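Local coordinates for protein D-threo-3-hydroxyaspartate dehydratase (Delftia, PDB 3WQC) that catalyses the pyridoxal-phosphate-dependent deamination of D-threo-3-hydroxyaspartate to oxaloacetate and ammonia, and also dehydrates L-threo- and L-erythro-3-hydroxyaspartate and D-serine, at residues 308-319 with 349-360; 53-61 with 382-390. All coordinates share one frame; numbering follows the deposited sequence.

Interaction 1: residues 308-319 with 349-360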
loop_
_atom_site.group_PDB
_atom_site.type_symbol
_atom_site.label_atom_id
_atom_site.label_comp_id
_atom_site.label_asym_id
_atom_site.label_seq_id
_atom_site.Cartn_x
_atom_site.Cartn_y
_atom_site.Cartn_z
ATOM N N TYR B 308 -3.325 12.276 -5.623
ATOM C CA TYR B 308 -3.358 10.844 -5.623
ATOM C C TYR B 308 -3.668 10.244 -6.996
ATOM O O TYR B 308 -3.893 9.027 -7.118
ATOM C CB TYR B 308 -4.363 10.327 -4.564
ATOM C CG TYR B 308 -3.823 10.480 -3.187
ATOM C CD1 TYR B 308 -4.021 11.652 -2.383
ATOM C CD2 TYR B 308 -3.089 9.400 -2.601
ATOM C CE1 TYR B 308 -3.456 11.763 -1.101
ATOM C CE2 TYR B 308 -2.528 9.551 -1.340
ATOM C CZ TYR B 308 -2.735 10.663 -0.598
ATOM O OH TYR B 308 -2.221 10.753 0.661
ATOM N N GLY B 309 -3.628 11.076 -8.071
ATOM C CA GLY B 309 -3.668 10.509 -9.410
ATOM C C GLY B 309 -4.348 11.446 -10.390
ATOM O O GLY B 309 -5.194 12.255 -9.978
ATOM N N GLN B 310 -3.987 11.285 -11.652
ATOM C CA GLN B 310 -4.620 12.056 -12.739
ATOM C C GLN B 310 -5.914 11.386 -13.190
ATOM O O GLN B 310 -5.932 10.225 -13.552
ATOM C CB GLN B 310 -3.667 12.128 -13.948
ATOM C CG GLN B 310 -4.294 12.758 -15.204
ATOM C CD GLN B 310 -4.719 14.187 -14.943
ATOM O OE1 GLN B 310 -3.926 15.013 -14.476
ATOM N NE2 GLN B 310 -6.021 14.520 -15.264
ATOM N N VAL B 311 -7.005 12.172 -13.251
ATOM C CA VAL B 311 -8.313 11.597 -13.677
ATOM C C VAL B 311 -8.334 11.432 -15.210
ATOM O O VAL B 311 -7.930 12.433 -15.959
ATOM C CB VAL B 311 -9.412 12.562 -13.255
ATOM C CG1 VAL B 311 -10.764 12.129 -13.861
ATOM C CG2 VAL B 311 -9.480 12.636 -11.732
ATOM N N CYS B 312 -8.823 10.314 -15.713
ATOM C CA CYS B 312 -9.056 10.082 -17.121
ATOM C C CYS B 312 -10.490 9.614 -17.238
ATOM O O CYS B 312 -11.105 9.105 -16.250
ATOM C CB CYS B 312 -8.180 8.922 -17.629
ATOM S SG CYS B 312 -6.429 9.257 -17.412
ATOM N N ASP B 313 -11.053 9.740 -18.435
ATOM C CA ASP B 313 -12.393 9.190 -18.649
ATOM C C ASP B 313 -12.336 7.658 -18.778
ATOM O O ASP B 313 -11.220 7.030 -18.727
ATOM C CB ASP B 313 -13.040 9.904 -19.825
ATOM C CG ASP B 313 -12.295 9.707 -21.173
ATOM O OD1 ASP B 313 -11.577 8.668 -21.295
ATOM O OD2 ASP B 313 -12.525 10.558 -22.120
ATOM N N LEU B 314 -13.499 7.037 -18.988
ATOM C CA LEU B 314 -13.579 5.588 -19.133
ATOM C C LEU B 314 -12.738 5.058 -20.276
ATOM O O LEU B 314 -12.294 3.886 -20.245
ATOM C CB LEU B 314 -15.055 5.155 -19.253
ATOM C CG LEU B 314 -15.376 3.661 -19.246
ATOM C CD1 LEU B 314 -14.773 2.936 -17.997
ATOM C CD2 LEU B 314 -16.925 3.550 -19.286
ATOM N N GLN B 315 -12.529 5.894 -21.290
ATOM C CA GLN B 315 -11.790 5.493 -22.482
ATOM C C GLN B 315 -10.287 5.691 -22.259
ATOM O O GLN B 315 -9.431 5.344 -23.096
ATOM C CB GLN B 315 -12.294 6.304 -23.669
ATOM C CG GLN B 315 -13.737 5.941 -24.075
ATOM C CD GLN B 315 -14.814 6.543 -23.143
ATOM O OE1 GLN B 315 -14.686 7.671 -22.639
ATOM N NE2 GLN B 315 -15.891 5.788 -22.914
ATOM N N GLY B 316 -9.950 6.175 -21.081
ATOM C CA GLY B 316 -8.560 6.230 -20.711
ATOM C C GLY B 316 -7.867 7.532 -21.123
ATOM O O GLY B 316 -6.630 7.686 -20.946
ATOM N N ARG B 317 -8.629 8.490 -21.599
ATOM C CA ARG B 317 -8.057 9.778 -21.994
ATOM C C ARG B 317 -8.006 10.755 -20.827
ATOM O O ARG B 317 -8.957 10.968 -20.088
ATOM C CB ARG B 317 -8.829 10.413 -23.113
ATOM C CG ARG B 317 -9.232 9.523 -24.240
ATOM C CD ARG B 317 -9.918 10.444 -25.252
ATOM N NE ARG B 317 -10.832 9.751 -26.134
ATOM C CZ ARG B 317 -12.112 9.549 -25.861
ATOM N NH1 ARG B 317 -12.619 9.967 -24.738
ATOM N NH2 ARG B 317 -12.876 8.912 -26.717
ATOM N N VAL B 318 -6.909 11.422 -20.701
ATOM C CA VAL B 318 -6.741 12.361 -19.606
ATOM C C VAL B 318 -7.794 13.466 -19.616
ATOM O O VAL B 318 -8.112 14.045 -20.673
ATOM C CB VAL B 318 -5.332 12.965 -19.733
ATOM C CG1 VAL B 318 -5.198 14.230 -18.876
ATOM C CG2 VAL B 318 -4.320 11.837 -19.359
ATOM N N MET B 319 -8.275 13.816 -18.420
ATOM C CA MET B 319 -9.186 14.938 -18.229
ATOM C C MET B 319 -8.410 16.067 -17.555
ATOM O O MET B 319 -8.277 16.120 -16.309
ATOM C CB MET B 319 -10.442 14.534 -17.407
ATOM C CG MET B 319 -11.305 13.567 -18.158
ATOM S SD MET B 319 -12.759 13.079 -17.161
ATOM C CE MET B 319 -13.813 14.509 -17.477
ATOM N N PHE B 349 -19.438 15.051 -13.319
ATOM C CA PHE B 349 -19.154 13.698 -12.826
ATOM C C PHE B 349 -20.392 13.081 -12.151
ATOM O O PHE B 349 -20.432 12.968 -10.928
ATOM C CB PHE B 349 -17.934 13.715 -11.878
ATOM C CG PHE B 349 -16.670 14.146 -12.543
ATOM C CD1 PHE B 349 -15.937 13.231 -13.375
ATOM C CD2 PHE B 349 -16.159 15.448 -12.367
ATOM C CE1 PHE B 349 -14.722 13.671 -13.994
ATOM C CE2 PHE B 349 -14.988 15.859 -13.006
ATOM C CZ PHE B 349 -14.276 14.990 -13.818
ATOM N N PRO B 350 -21.364 12.570 -12.935
ATOM C CA PRO B 350 -22.619 12.106 -12.236
ATOM C C PRO B 350 -22.410 10.836 -11.362
ATOM O O PRO B 350 -21.468 10.014 -11.642
ATOM C CB PRO B 350 -23.575 11.786 -13.418
ATOM C CG PRO B 350 -23.000 12.572 -14.535
ATOM C CD PRO B 350 -21.529 12.640 -14.396
ATOM N N LEU B 351 -23.208 10.665 -10.304
ATOM C CA LEU B 351 -23.169 9.464 -9.519
ATOM C C LEU B 351 -23.168 8.248 -10.426
ATOM O O LEU B 351 -23.915 8.221 -11.441
ATOM C CB LEU B 351 -24.397 9.420 -8.553
ATOM C CG LEU B 351 -24.645 8.157 -7.656
ATOM C CD1 LEU B 351 -23.611 8.053 -6.547
ATOM C CD2 LEU B 351 -26.066 8.022 -7.029
ATOM N N GLY B 352 -22.268 7.289 -10.130
ATOM C CA GLY B 352 -22.143 6.077 -10.931
ATOM C C GLY B 352 -21.259 6.154 -12.156
ATOM O O GLY B 352 -20.946 5.115 -12.702
ATOM N N THR B 353 -20.750 7.357 -12.502
ATOM C CA THR B 353 -19.735 7.541 -13.599
ATOM C C THR B 353 -18.478 6.746 -13.274
ATOM O O THR B 353 -18.028 6.758 -12.095
ATOM C CB THR B 353 -19.310 9.028 -13.719
ATOM O OG1 THR B 353 -20.449 9.796 -13.978
ATOM C CG2 THR B 353 -18.263 9.280 -14.843
ATOM N N ARG B 354 -18.000 6.033 -14.275
ATOM C CA ARG B 354 -16.697 5.317 -14.145
ATOM C C ARG B 354 -15.587 6.155 -14.731
ATOM O O ARG B 354 -15.720 6.736 -15.860
ATOM C CB ARG B 354 -16.745 3.984 -14.865
ATOM C CG ARG B 354 -17.632 3.036 -14.128
ATOM C CD ARG B 354 -17.736 1.700 -14.762
ATOM N NE ARG B 354 -18.466 0.956 -13.720
ATOM C CZ ARG B 354 -18.178 -0.258 -13.271
ATOM N NH1 ARG B 354 -17.286 -0.991 -13.891
ATOM N NH2 ARG B 354 -18.886 -0.747 -12.250
ATOM N N LEU B 355 -14.463 6.206 -14.022
ATOM C CA LEU B 355 -13.284 7.028 -14.411
ATOM C C LEU B 355 -12.064 6.113 -14.297
ATOM O O LEU B 355 -12.150 5.023 -13.734
ATOM C CB LEU B 355 -13.108 8.159 -13.418
ATOM C CG LEU B 355 -14.208 9.178 -13.385
ATOM C CD1 LEU B 355 -14.013 10.114 -12.218
ATOM C CD2 LEU B 355 -14.305 9.905 -14.745
ATOM N N ARG B 356 -10.927 6.521 -14.833
ATOM C CA ARG B 356 -9.693 5.753 -14.662
ATOM C C ARG B 356 -8.658 6.723 -14.072
ATOM O O ARG B 356 -8.517 7.833 -14.547
ATOM C CB ARG B 356 -9.254 5.155 -16.029
ATOM C CG ARG B 356 -10.205 3.996 -16.351
ATOM C CD ARG B 356 -10.099 3.599 -17.806
ATOM N NE ARG B 356 -8.844 2.929 -18.162
ATOM C CZ ARG B 356 -8.609 2.479 -19.400
ATOM N NH1 ARG B 356 -7.449 1.869 -19.648
ATOM N NH2 ARG B 356 -9.502 2.682 -20.398
ATOM N N ILE B 357 -7.903 6.279 -13.101
ATOM C CA ILE B 357 -6.964 7.196 -12.437
ATOM C C ILE B 357 -5.537 6.740 -12.707
ATOM O O ILE B 357 -5.195 5.544 -12.494
ATOM C CB ILE B 357 -7.173 7.229 -10.900
ATOM C CG1 ILE B 357 -8.684 7.329 -10.461
ATOM C CG2 ILE B 357 -6.243 8.192 -10.209
ATOM C CD1 ILE B 357 -9.299 8.618 -10.988
ATOM N N LEU B 358 -4.709 7.616 -13.286
ATOM C CA LEU B 358 -3.307 7.229 -13.486
ATOM C C LEU B 358 -2.558 7.399 -12.165
ATOM O O LEU B 358 -2.691 8.431 -11.498
ATOM C CB LEU B 358 -2.599 8.134 -14.557
ATOM C CG LEU B 358 -3.286 8.128 -15.954
ATOM C CD1 LEU B 358 -2.522 9.129 -16.870
ATOM C CD2 LEU B 358 -3.334 6.691 -16.471
ATOM N N PRO B 359 -1.684 6.420 -11.833
ATOM C CA PRO B 359 -1.038 6.420 -10.530
ATOM C C PRO B 359 0.233 7.296 -10.463
ATOM O O PRO B 359 0.927 7.469 -11.507
ATOM C CB PRO B 359 -0.579 4.961 -10.392
ATOM C CG PRO B 359 -0.326 4.522 -11.819
ATOM C CD PRO B 359 -1.434 5.206 -12.622
ATOM N N ASN B 360 0.582 7.767 -9.258
ATOM C CA ASN B 360 1.910 8.353 -9.036
ATOM C C ASN B 360 2.998 7.281 -9.317
ATOM O O ASN B 360 3.954 7.626 -10.064
ATOM C CB ASN B 360 2.117 8.781 -7.569
ATOM C CG ASN B 360 1.396 10.118 -7.244
ATOM O OD1 ASN B 360 2.091 11.109 -6.988
ATOM N ND2 ASN B 360 0.065 10.200 -7.278
HETATM O O HOH W 1 -1.508 7.679 -7.270
HETATM O O HOH W 2 -15.863 8.497 -17.922
#
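Arg356 reaches across to the turn after the partner strand and holds it by a backbone oxygen: NH2 gives Leu314 O a nearly straight hydrogen bond of 3.0 Å. The oxygen lies in the guanidinium plane, while the donor stands above the carbonyl plane of Leu314. A bend at chi3 (71°) brings the flat group under the turn, where Gly316 CA sits over one of its faces, toward the rim, and NE bonds Ser269 OG on strand 268-278. A leucine in place of Arg356 would probably leave Leu314 O and Ser269 OG without this donor and the type I turn from Asp313 to Gly316 less firmly held. Behind the turn, 310-312 and 354-358 pair as antiparallel neighbours in the mixed sheet of the C-terminal domain. Cys312 with Arg356 and Gln310 with Leu358 are hydrogen-bonded pairs, Leu358 N meeting Gln310 O at 2.9 Å, with the non-hydrogen-bonded pair Val311 and Ile357 between them. Cys312 SG packs 3.6 Å from Leu358 CG on one face; on the other, Val311 CG2 meets Ile357 CD1 at 4.1 Å and Val311 CG1 reaches both Leu355 CD1 and Phe349 CE1. The Met319 and Phe349 side chains run toward each other and meet in a Met-aromatic contact, SD at the ring edge, 5.0 Å from the centroid, and CE 3.7 Å from Phe349 CE1. At the far end Gly309 lies where a CB would run into Ile357 CG2 and Leu358 O, and a water joins Tyr308 O to Asn360 N and ND2; Asn360 OD1 bonds Thr299 OG1, and ND2 also Gly307 O.

Interaction 2: residues 53-61 with 382-390. With PLP (pyridoxal-5'-phosphate), chain J.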
loop_
_atom_site.group_PDB
_atom_site.type_symbol
_atom_site.label_atom_id
_atom_site.label_comp_id
_atom_site.label_asym_id
_atom_site.label_seq_id
_atom_site.Cartn_x
_atom_site.Cartn_y
_atom_site.Cartn_z
ATOM N N LYS B 53 9.578 -6.556 -9.740
ATOM C CA LYS B 53 8.954 -6.063 -8.516
ATOM C C LYS B 53 7.820 -5.092 -8.842
ATOM O O LYS B 53 6.934 -4.860 -7.980
ATOM C CB LYS B 53 9.933 -5.384 -7.603
ATOM C CG LYS B 53 10.405 -4.013 -8.069
ATOM C CD LYS B 53 11.437 -3.543 -7.025
ATOM C CE LYS B 53 11.765 -2.122 -7.365
ATOM N NZ LYS B 53 13.222 -1.855 -7.432
ATOM N N THR B 54 7.753 -4.542 -10.080
ATOM C CA THR B 54 6.701 -3.564 -10.420
ATOM C C THR B 54 5.373 -4.366 -10.594
ATOM O O THR B 54 4.320 -3.793 -10.147
ATOM C CB THR B 54 7.055 -2.917 -11.772
ATOM O OG1 THR B 54 8.203 -2.071 -11.495
ATOM C CG2 THR B 54 5.923 -2.047 -12.309
ATOM N N SER B 55 5.356 -5.561 -11.226
ATOM C CA SER B 55 4.060 -6.220 -11.495
ATOM C C SER B 55 3.886 -7.455 -10.680
ATOM O O SER B 55 2.749 -7.843 -10.360
ATOM C CB SER B 55 3.995 -6.652 -13.010
ATOM O OG SER B 55 4.833 -7.803 -13.267
ATOM N N LYS B 56 4.995 -8.159 -10.351
ATOM C CA LYS B 56 4.944 -9.487 -9.702
ATOM C C LYS B 56 3.829 -10.383 -10.335
ATOM O O LYS B 56 3.194 -11.194 -9.636
ATOM C CB LYS B 56 4.727 -9.413 -8.152
ATOM C CG LYS B 56 5.778 -8.502 -7.523
ATOM C CD LYS B 56 5.681 -8.640 -5.983
ATOM C CE LYS B 56 6.606 -7.617 -5.361
ATOM N NZ LYS B 56 6.528 -7.780 -3.878
ATOM N N SER B 57 3.780 -10.363 -11.696
ATOM C CA SER B 57 2.719 -11.073 -12.366
ATOM C C SER B 57 3.330 -11.948 -13.469
ATOM O O SER B 57 4.017 -11.432 -14.324
ATOM C CB SER B 57 1.714 -10.057 -12.912
ATOM O OG SER B 57 0.593 -10.790 -13.511
ATOM N N VAL B 58 3.030 -13.243 -13.429
ATOM C CA VAL B 58 3.591 -14.222 -14.392
ATOM C C VAL B 58 3.319 -13.811 -15.849
ATOM O O VAL B 58 4.260 -13.753 -16.669
ATOM C CB VAL B 58 3.156 -15.644 -14.053
ATOM C CG1 VAL B 58 3.458 -16.632 -15.164
ATOM C CG2 VAL B 58 3.843 -16.065 -12.748
ATOM N N PRO B 59 2.064 -13.463 -16.196
ATOM C CA PRO B 59 1.822 -13.126 -17.621
ATOM C C PRO B 59 2.501 -11.843 -18.067
ATOM O O PRO B 59 2.828 -11.684 -19.242
ATOM C CB PRO B 59 0.271 -12.967 -17.751
ATOM C CG PRO B 59 -0.247 -12.899 -16.335
ATOM C CD PRO B 59 0.780 -13.611 -15.443
ATOM N N VAL B 60 2.741 -10.917 -17.130
ATOM C CA VAL B 60 3.450 -9.678 -17.526
ATOM C C VAL B 60 4.918 -10.030 -17.785
ATOM O O VAL B 60 5.469 -9.666 -18.882
ATOM C CB VAL B 60 3.407 -8.597 -16.451
ATOM C CG1 VAL B 60 4.275 -7.351 -16.801
ATOM C CG2 VAL B 60 1.929 -8.159 -16.203
ATOM N N ALA B 61 5.563 -10.807 -16.921
ATOM C CA ALA B 61 6.941 -11.219 -17.151
ATOM C C ALA B 61 7.014 -12.110 -18.396
ATOM O O ALA B 61 8.049 -12.087 -19.106
ATOM C CB ALA B 61 7.441 -12.010 -15.930
ATOM N N GLN B 382 -9.102 -9.785 -18.686
ATOM C CA GLN B 382 -8.784 -11.087 -18.109
ATOM C C GLN B 382 -8.110 -10.855 -16.800
ATOM O O GLN B 382 -7.331 -9.898 -16.702
ATOM C CB GLN B 382 -7.808 -11.799 -19.033
ATOM C CG GLN B 382 -7.597 -13.242 -18.742
ATOM C CD GLN B 382 -6.746 -13.875 -19.863
ATOM O OE1 GLN B 382 -5.603 -13.443 -20.063
ATOM N NE2 GLN B 382 -7.313 -14.812 -20.641
ATOM N N THR B 383 -8.291 -11.723 -15.806
ATOM C CA THR B 383 -7.709 -11.456 -14.494
ATOM C C THR B 383 -6.282 -12.029 -14.502
ATOM O O THR B 383 -6.083 -13.235 -14.800
ATOM C CB THR B 383 -8.531 -12.250 -13.442
ATOM O OG1 THR B 383 -9.864 -11.724 -13.410
ATOM C CG2 THR B 383 -7.889 -12.078 -11.986
ATOM N N TRP B 384 -5.291 -11.181 -14.167
ATOM C CA TRP B 384 -3.882 -11.580 -14.089
ATOM C C TRP B 384 -3.431 -11.429 -12.670
ATOM O O TRP B 384 -3.226 -10.300 -12.180
ATOM C CB TRP B 384 -3.034 -10.709 -14.981
ATOM C CG TRP B 384 -3.158 -11.033 -16.454
ATOM C CD1 TRP B 384 -4.061 -11.920 -17.085
ATOM C CD2 TRP B 384 -2.296 -10.510 -17.505
ATOM N NE1 TRP B 384 -3.817 -12.001 -18.441
ATOM C CE2 TRP B 384 -2.746 -11.143 -18.764
ATOM C CE3 TRP B 384 -1.187 -9.601 -17.521
ATOM C CZ2 TRP B 384 -2.095 -10.911 -19.978
ATOM C CZ3 TRP B 384 -0.560 -9.334 -18.771
ATOM C CH2 TRP B 384 -1.039 -9.984 -19.979
ATOM N N GLU B 385 -3.312 -12.554 -11.947
ATOM C CA GLU B 385 -2.936 -12.507 -10.521
ATOM C C GLU B 385 -1.530 -11.916 -10.349
ATOM O O GLU B 385 -0.672 -12.038 -11.256
ATOM C CB GLU B 385 -2.974 -13.927 -9.960
ATOM C CG GLU B 385 -4.431 -14.439 -9.831
ATOM C CD GLU B 385 -4.481 -15.751 -9.094
ATOM O OE1 GLU B 385 -3.425 -16.221 -8.586
ATOM O OE2 GLU B 385 -5.599 -16.324 -9.023
ATOM N N ARG B 386 -1.300 -11.342 -9.191
ATOM C CA ARG B 386 0.066 -10.922 -8.845
ATOM C C ARG B 386 0.314 -11.282 -7.407
ATOM O O ARG B 386 -0.621 -11.566 -6.620
ATOM C CB ARG B 386 0.288 -9.422 -9.109
ATOM C CG ARG B 386 -0.644 -8.534 -8.315
ATOM C CD ARG B 386 -0.013 -7.111 -8.231
ATOM N NE ARG B 386 1.071 -7.158 -7.247
ATOM C CZ ARG B 386 2.088 -6.267 -7.222
ATOM N NH1 ARG B 386 2.968 -6.257 -6.203
ATOM N NH2 ARG B 386 2.302 -5.401 -8.247
ATOM N N LEU B 387 1.589 -11.231 -6.987
ATOM C CA LEU B 387 1.979 -11.705 -5.635
ATOM C C LEU B 387 1.857 -10.560 -4.606
ATOM O O LEU B 387 2.188 -9.393 -4.897
ATOM C CB LEU B 387 3.458 -12.069 -5.747
ATOM C CG LEU B 387 4.036 -12.812 -4.581
ATOM C CD1 LEU B 387 3.244 -14.131 -4.526
ATOM C CD2 LEU B 387 5.483 -13.131 -5.089
ATOM N N HIS B 388 1.408 -10.955 -3.416
ATOM C CA HIS B 388 1.351 -10.059 -2.247
ATOM C C HIS B 388 2.133 -10.692 -1.114
ATOM O O HIS B 388 2.009 -11.878 -0.841
ATOM C CB HIS B 388 -0.167 -9.946 -1.845
ATOM C CG HIS B 388 -0.414 -8.984 -0.755
ATOM N ND1 HIS B 388 -1.185 -9.317 0.342
ATOM C CD2 HIS B 388 -0.058 -7.648 -0.629
ATOM C CE1 HIS B 388 -1.336 -8.164 1.121
ATOM N NE2 HIS B 388 -0.641 -7.140 0.509
ATOM N N GLY B 389 2.925 -9.852 -0.421
ATOM C CA GLY B 389 3.606 -10.315 0.783
ATOM C C GLY B 389 4.975 -10.948 0.539
ATOM O O GLY B 389 5.616 -10.589 -0.475
ATOM N N TRP B 390 5.426 -11.797 1.474
ATOM C CA TRP B 390 6.793 -12.307 1.486
ATOM C C TRP B 390 6.787 -13.798 1.668
ATOM O O TRP B 390 5.712 -14.382 1.905
ATOM C CB TRP B 390 7.605 -11.639 2.622
ATOM C CG TRP B 390 7.791 -10.167 2.395
ATOM C CD1 TRP B 390 8.868 -9.574 1.790
ATOM C CD2 TRP B 390 6.824 -9.083 2.701
ATOM N NE1 TRP B 390 8.664 -8.198 1.690
ATOM C CE2 TRP B 390 7.418 -7.862 2.244
ATOM C CE3 TRP B 390 5.547 -9.061 3.314
ATOM C CZ2 TRP B 390 6.744 -6.619 2.305
ATOM C CZ3 TRP B 390 4.892 -7.794 3.368
ATOM C CH2 TRP B 390 5.484 -6.605 2.877
ATOM O OXT TRP B 390 7.899 -14.379 1.634
HETATM N N1 PLP J . 17.525 -2.588 -9.846
HETATM C C2 PLP J . 17.256 -2.616 -8.525
HETATM C C2A PLP J . 18.282 -3.127 -7.539
HETATM C C3 PLP J . 15.963 -2.165 -8.069
HETATM O O3 PLP J . 15.693 -2.218 -6.774
HETATM C C4 PLP J . 15.031 -1.680 -9.054
HETATM C C4A PLP J . 13.737 -1.270 -8.617
HETATM C C5 PLP J . 15.406 -1.689 -10.431
HETATM C C6 PLP J . 16.705 -2.088 -10.775
HETATM C C5A PLP J . 14.467 -1.185 -11.499
HETATM O O4P PLP J . 14.297 0.298 -11.333
HETATM P P PLP J . 13.054 0.972 -12.086
HETATM O O1P PLP J . 13.143 0.427 -13.463
HETATM O O2P PLP J . 13.374 2.424 -12.020
HETATM O O3P PLP J . 11.798 0.552 -11.441
HETATM O O HOH W 3 4.599 -3.972 -6.835
HETATM O O HOH W 4 6.869 -10.494 -2.956
HETATM O O HOH W 5 3.758 -7.132 -3.486
HETATM O O HOH W 6 0.971 -14.238 -11.677
#
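Ser57 OG donates to Glu385 O at 2.9 Å, and Leu387 N bonds Lys56 O at 3.1 Å, tying the end of strand 381-385 to the turn before helix 58-66. The Ser57 hydroxyl, set anti to the backbone N (chi1 -176°), is thereby brought to Glu385 O; a water joins this oxygen to Val58 N. Arg386 tucks its guanidinium under the 54-56 backbone: NH2 gives Thr54 O a weak bond at the edge and has a stronger partner in Tyr372 OH, while Ser55 O lies over one face. The Lys56 chain passes obliquely over the guanidinium, toward its rim, CD 3.6 Å from Arg386 NH1. A water accepts from both Lys56 NZ and Arg386 NH1, bridging these like charges. Farther out, Pro59 sets its CB-CG edge down on the face of Trp384, CB 3.5 Å almost straight above the centroid of the six-membered ring, a CH-pi contact; Val60 CG2 meets the ring edge, 3.7 Å from Trp384 CE3. At the inner end of 53-61, Lys53 NZ is bonded covalently to C4A of pyridoxal phosphate, the lysine linkage of a fold-type III enzyme with its alanine-racemase-like barrel.

How the interactions relate
Interaction 1 is nested inside the long loop that interaction 2 closes: 53-61 comes first, then 308-319 and 349-360, and finally 382-390 at the C-terminus. Their centres are 23 Å apart and their nearest atoms about 9 Å, yet both reach the mixed sheet to which strands 310-312, 354-358 and 381-385 belong. Interaction 1 pairs two strands within that C-terminal sheet, whereas interaction 2 joins the sheet's last strand and the chain end to the barrel domain that carries the cofactor. Both also touch the second subunit, interaction 1 through Leu351 and Arg354, and 382-390 through His388, stacked on His388 of that subunit, so the domain seam at interaction 2 lies beside the subunit interface.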